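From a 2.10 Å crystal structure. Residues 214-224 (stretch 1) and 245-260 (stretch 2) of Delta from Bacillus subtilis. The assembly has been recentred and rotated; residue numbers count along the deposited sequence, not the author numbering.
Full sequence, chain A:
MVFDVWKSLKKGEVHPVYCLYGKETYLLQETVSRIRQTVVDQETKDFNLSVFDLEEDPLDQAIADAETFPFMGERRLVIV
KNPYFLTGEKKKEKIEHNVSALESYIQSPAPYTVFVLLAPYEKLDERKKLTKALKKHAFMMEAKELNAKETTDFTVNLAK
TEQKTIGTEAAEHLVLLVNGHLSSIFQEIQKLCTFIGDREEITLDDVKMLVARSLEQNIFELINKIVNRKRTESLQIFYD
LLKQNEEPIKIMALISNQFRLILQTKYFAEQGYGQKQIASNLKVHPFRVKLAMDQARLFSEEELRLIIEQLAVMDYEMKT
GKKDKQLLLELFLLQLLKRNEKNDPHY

Stretch 1 (214-224) SLEQNIFELIN
Stretch 2 245-260: NEEPIKIMALISNQFR

Two helices, 215-224 and 248-260, cross at a signed angle of -65°, their axes 9.8 Å apart at closest approach. Register is set where Ile219 CA lies 6.2 Å from Ile255 CA; Phe220 CA and Gln258 CA follow at 7.5 Å. Both segments hold ordinary helical phi/psi, near -60/-45, and i to i+4 backbone hydrogen bonds, such as Ile219 N to Leu215 O at 2.8 Å and Phe259 N to Ile255 O at 3.0 Å. Ser214 (phi/psi -64/153, chi1 p) caps the first helix: its OG accepts from Gln217 N at 2.9 Å. Glu247 takes the N-cap position of the second, preceded by extended Glu246 (-73/141).

Apolar packing carries the contact, and 538 Å² is buried in all. The first helix points Leu215, Ile219, Leu222 and Ile223 toward its partner, a spacing that keeps them on one helical face. Leu215 (t, p) brings CD2 to 3.4 Å from CD1 of Leu254 (m, t), a tight methyl contact. Ile219 (m, m) sits at the crossing: its CG1 is 3.8 Å from Leu254 CB, its CD1 4.2 Å from Ile251 CG2, and its CG2 3.9 Å from Ile255 CA, so a branched side chain lies close against backbone. Leu222 (t, p) reaches Ile255 CD1 with CD2 at 4.3 Å. Ile223 (m, t) sets CD1 3.9 Å from CE2 of Phe259 (chi1 -88°, chi2 -66°).

No hydrogen bond crosses between the stretches among the modelled atoms, and the polar side chains meet the apolar ones by packing alone. Gln258 (t, p) lays CG 3.6 Å from Ile223 CD1, while its NE2 approaches the edge of Phe220 (chi1 t, chi2 77°), 3.9 Å from CD1; its amide is satisfied elsewhere in the structure. Glu246 (m, m) borders Leu215, OE1 to CD2 3.7 Å.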

# COMPACT_ATOMS: atom_id res chain seq x y z
N SER A 214 -6.71 7.87 -12.29
CA SER A 214 -5.42 8.36 -11.81
C SER A 214 -4.41 8.57 -12.96
O SER A 214 -4.51 7.94 -14.02
CB SER A 214 -4.83 7.42 -10.76
OG SER A 214 -4.29 6.26 -11.36
N LEU A 215 -3.47 9.49 -12.76
CA LEU A 215 -2.39 9.73 -13.71
C LEU A 215 -1.62 8.44 -14.00
O LEU A 215 -1.31 8.13 -15.15
CB LEU A 215 -1.44 10.79 -13.15
CG LEU A 215 -0.24 11.25 -13.99
CD1 LEU A 215 -0.69 11.73 -15.36
CD2 LEU A 215 0.48 12.37 -13.25
N GLU A 216 -1.34 7.68 -12.94
CA GLU A 216 -0.59 6.44 -13.07
C GLU A 216 -1.39 5.40 -13.85
O GLU A 216 -0.83 4.61 -14.61
CB GLU A 216 -0.23 5.89 -11.68
CG GLU A 216 0.52 4.57 -11.73
CD GLU A 216 0.83 4.00 -10.35
OE1 GLU A 216 -0.10 3.45 -9.71
OE2 GLU A 216 2.00 4.10 -9.92
N GLN A 217 -2.70 5.40 -13.67
CA GLN A 217 -3.54 4.50 -14.46
C GLN A 217 -3.57 4.95 -15.92
O GLN A 217 -3.53 4.13 -16.85
CB GLN A 217 -4.95 4.42 -13.87
CG GLN A 217 -5.99 3.93 -14.87
CD GLN A 217 -5.86 2.46 -15.16
OE1 GLN A 217 -5.25 1.73 -14.38
NE2 GLN A 217 -6.42 2.01 -16.27
N ASN A 218 -3.64 6.27 -16.12
CA ASN A 218 -3.60 6.82 -17.47
C ASN A 218 -2.31 6.42 -18.20
O ASN A 218 -2.36 5.99 -19.36
CB ASN A 218 -3.79 8.34 -17.46
CG ASN A 218 -5.26 8.75 -17.49
OD1 ASN A 218 -6.05 8.19 -18.26
ND2 ASN A 218 -5.63 9.69 -16.65
N ILE A 219 -1.18 6.55 -17.51
CA ILE A 219 0.11 6.12 -18.07
C ILE A 219 0.07 4.64 -18.45
O ILE A 219 0.46 4.27 -19.56
CB ILE A 219 1.28 6.34 -17.07
CG1 ILE A 219 1.46 7.82 -16.74
CG2 ILE A 219 2.58 5.71 -17.59
CD1 ILE A 219 1.26 8.74 -17.92
N PHE A 220 -0.43 3.80 -17.55
CA PHE A 220 -0.56 2.38 -17.87
C PHE A 220 -1.34 2.20 -19.17
O PHE A 220 -0.92 1.47 -20.08
CB PHE A 220 -1.26 1.61 -16.73
CG PHE A 220 -1.51 0.16 -17.06
CD1 PHE A 220 -0.48 -0.76 -17.01
CD2 PHE A 220 -2.77 -0.27 -17.43
CE1 PHE A 220 -0.70 -2.09 -17.32
CE2 PHE A 220 -3.00 -1.60 -17.74
CZ PHE A 220 -1.96 -2.51 -17.69
N GLU A 221 -2.48 2.87 -19.26
CA GLU A 221 -3.37 2.70 -20.41
C GLU A 221 -2.74 3.24 -21.68
O GLU A 221 -2.89 2.67 -22.76
CB GLU A 221 -4.71 3.40 -20.17
CG GLU A 221 -5.65 2.64 -19.24
CD GLU A 221 -6.01 1.25 -19.76
OE1 GLU A 221 -5.79 0.98 -20.97
OE2 GLU A 221 -6.50 0.42 -18.96
N LEU A 222 -2.05 4.37 -21.55
CA LEU A 222 -1.37 4.95 -22.69
C LEU A 222 -0.42 3.91 -23.27
O LEU A 222 -0.28 3.81 -24.49
CB LEU A 222 -0.58 6.17 -22.25
CG LEU A 222 0.39 6.75 -23.28
CD1 LEU A 222 -0.36 7.12 -24.55
CD2 LEU A 222 1.09 7.96 -22.68
N ILE A 223 0.23 3.14 -22.41
CA ILE A 223 1.20 2.16 -22.89
C ILE A 223 0.49 0.97 -23.52
O ILE A 223 0.97 0.42 -24.52
CB ILE A 223 2.18 1.72 -21.78
CG1 ILE A 223 3.15 2.85 -21.46
CG2 ILE A 223 2.98 0.49 -22.21
CD1 ILE A 223 3.83 2.72 -20.10
N ASN A 224 -0.65 0.57 -22.97
CA ASN A 224 -1.45 -0.48 -23.62
C ASN A 224 -1.85 -0.09 -25.03
O ASN A 224 -1.67 -0.86 -25.97
CB ASN A 224 -2.70 -0.81 -22.82
CG ASN A 224 -2.47 -1.89 -21.82
OD1 ASN A 224 -1.49 -2.64 -21.90
ND2 ASN A 224 -3.36 -1.99 -20.85
N ASN A 245 -3.11 19.98 -17.86
CA ASN A 245 -1.85 20.60 -17.43
C ASN A 245 -0.86 19.73 -16.65
O ASN A 245 -0.18 20.21 -15.75
CB ASN A 245 -2.11 21.92 -16.70
CG ASN A 245 -1.96 23.12 -17.62
OD1 ASN A 245 -0.86 23.66 -17.78
ND2 ASN A 245 -3.05 23.54 -18.24
N GLU A 246 -0.76 18.45 -17.00
CA GLU A 246 0.34 17.66 -16.47
C GLU A 246 1.62 18.10 -17.18
O GLU A 246 1.61 18.39 -18.38
CB GLU A 246 0.11 16.17 -16.68
CG GLU A 246 -1.09 15.63 -15.91
CD GLU A 246 -0.98 15.83 -14.41
OE1 GLU A 246 0.16 16.01 -13.91
OE2 GLU A 246 -2.03 15.82 -13.73
N GLU A 247 2.71 18.18 -16.43
CA GLU A 247 3.99 18.60 -17.01
C GLU A 247 4.62 17.46 -17.79
O GLU A 247 4.75 16.36 -17.27
CB GLU A 247 4.95 19.03 -15.92
CG GLU A 247 4.36 20.01 -14.94
CD GLU A 247 5.42 20.56 -14.03
OE1 GLU A 247 6.51 19.95 -13.95
OE2 GLU A 247 5.18 21.61 -13.40
N PRO A 248 5.05 17.74 -19.03
CA PRO A 248 5.68 16.75 -19.90
C PRO A 248 6.78 15.99 -19.18
O PRO A 248 6.95 14.78 -19.38
CB PRO A 248 6.29 17.61 -21.01
CG PRO A 248 5.40 18.81 -21.08
CD PRO A 248 4.96 19.07 -19.67
N ILE A 249 7.53 16.69 -18.33
CA ILE A 249 8.64 16.07 -17.63
C ILE A 249 8.13 15.04 -16.62
O ILE A 249 8.75 14.00 -16.41
CB ILE A 249 9.55 17.12 -16.96
CG1 ILE A 249 10.82 16.46 -16.40
CG2 ILE A 249 8.79 17.90 -15.88
CD1 ILE A 249 11.92 17.44 -16.04
N LYS A 250 6.98 15.33 -16.00
CA LYS A 250 6.37 14.42 -15.03
C LYS A 250 5.75 13.22 -15.72
O LYS A 250 5.88 12.09 -15.25
CB LYS A 250 5.31 15.14 -14.19
CG LYS A 250 4.83 14.31 -13.00
CD LYS A 250 3.68 14.98 -12.26
N ILE A 251 5.07 13.47 -16.83
CA ILE A 251 4.51 12.41 -17.64
C ILE A 251 5.63 11.44 -18.05
O ILE A 251 5.46 10.23 -18.03
CB ILE A 251 3.86 12.97 -18.91
CG1 ILE A 251 2.68 13.87 -18.55
CG2 ILE A 251 3.41 11.85 -19.83
CD1 ILE A 251 2.05 14.54 -19.73
N MET A 252 6.77 12.00 -18.42
CA MET A 252 7.88 11.23 -18.93
C MET A 252 8.47 10.34 -17.84
O MET A 252 8.77 9.16 -18.07
CB MET A 252 8.94 12.17 -19.49
CG MET A 252 10.26 11.49 -19.86
SD MET A 252 11.68 12.53 -19.46
CE MET A 252 11.58 12.55 -17.66
N ALA A 253 8.62 10.91 -16.65
CA ALA A 253 9.14 10.17 -15.51
C ALA A 253 8.28 8.96 -15.20
O ALA A 253 8.79 7.86 -15.00
CB ALA A 253 9.24 11.09 -14.28
N LEU A 254 6.96 9.15 -15.15
CA LEU A 254 6.04 8.03 -14.92
C LEU A 254 6.09 6.97 -16.04
O LEU A 254 6.01 5.77 -15.76
CB LEU A 254 4.61 8.55 -14.75
CG LEU A 254 4.39 9.56 -13.62
CD1 LEU A 254 2.94 10.07 -13.61
CD2 LEU A 254 4.77 9.00 -12.25
N ILE A 255 6.17 7.41 -17.29
CA ILE A 255 6.34 6.49 -18.40
C ILE A 255 7.63 5.71 -18.16
O ILE A 255 7.65 4.49 -18.21
CB ILE A 255 6.38 7.25 -19.74
CG1 ILE A 255 5.01 7.87 -20.02
CG2 ILE A 255 6.80 6.32 -20.88
CD1 ILE A 255 5.01 8.90 -21.17
N SER A 256 8.69 6.44 -17.84
CA SER A 256 9.98 5.83 -17.54
C SER A 256 9.88 4.80 -16.41
O SER A 256 10.39 3.69 -16.53
CB SER A 256 11.02 6.91 -17.22
OG SER A 256 12.29 6.34 -16.97
N ASN A 257 9.24 5.16 -15.30
CA ASN A 257 9.07 4.23 -14.18
C ASN A 257 8.35 2.93 -14.59
O ASN A 257 8.65 1.85 -14.09
CB ASN A 257 8.29 4.89 -13.03
CG ASN A 257 8.99 6.11 -12.44
OD1 ASN A 257 10.21 6.24 -12.49
ND2 ASN A 257 8.20 7.02 -11.88
N GLN A 258 7.36 3.05 -15.47
CA GLN A 258 6.61 1.88 -15.89
C GLN A 258 7.44 1.00 -16.81
O GLN A 258 7.40 -0.23 -16.70
CB GLN A 258 5.29 2.26 -16.55
CG GLN A 258 4.42 1.06 -17.00
CD GLN A 258 3.93 0.17 -15.86
OE1 GLN A 258 4.12 0.47 -14.68
NE2 GLN A 258 3.29 -0.95 -16.22
N PHE A 259 8.20 1.61 -17.70
CA PHE A 259 9.02 0.83 -18.62
C PHE A 259 10.14 0.12 -17.89
O PHE A 259 10.45 -1.02 -18.19
CB PHE A 259 9.54 1.67 -19.79
CG PHE A 259 8.58 1.72 -20.95
CD1 PHE A 259 8.31 0.57 -21.67
CD2 PHE A 259 7.94 2.89 -21.29
CE1 PHE A 259 7.40 0.59 -22.73
CE2 PHE A 259 7.04 2.92 -22.37
CZ PHE A 259 6.77 1.76 -23.08
N ARG A 260 10.74 0.79 -16.91
CA ARG A 260 11.72 0.12 -16.06
C ARG A 260 11.09 -1.06 -15.32
O ARG A 260 11.69 -2.12 -15.24
CB ARG A 260 12.37 1.10 -15.07
CG ARG A 260 13.41 2.03 -15.76
CD ARG A 260 14.28 2.78 -14.75
NE ARG A 260 13.46 3.60 -13.87
CZ ARG A 260 13.34 4.92 -14.00
NH1 ARG A 260 14.02 5.56 -14.95
NH2 ARG A 260 12.56 5.59 -13.17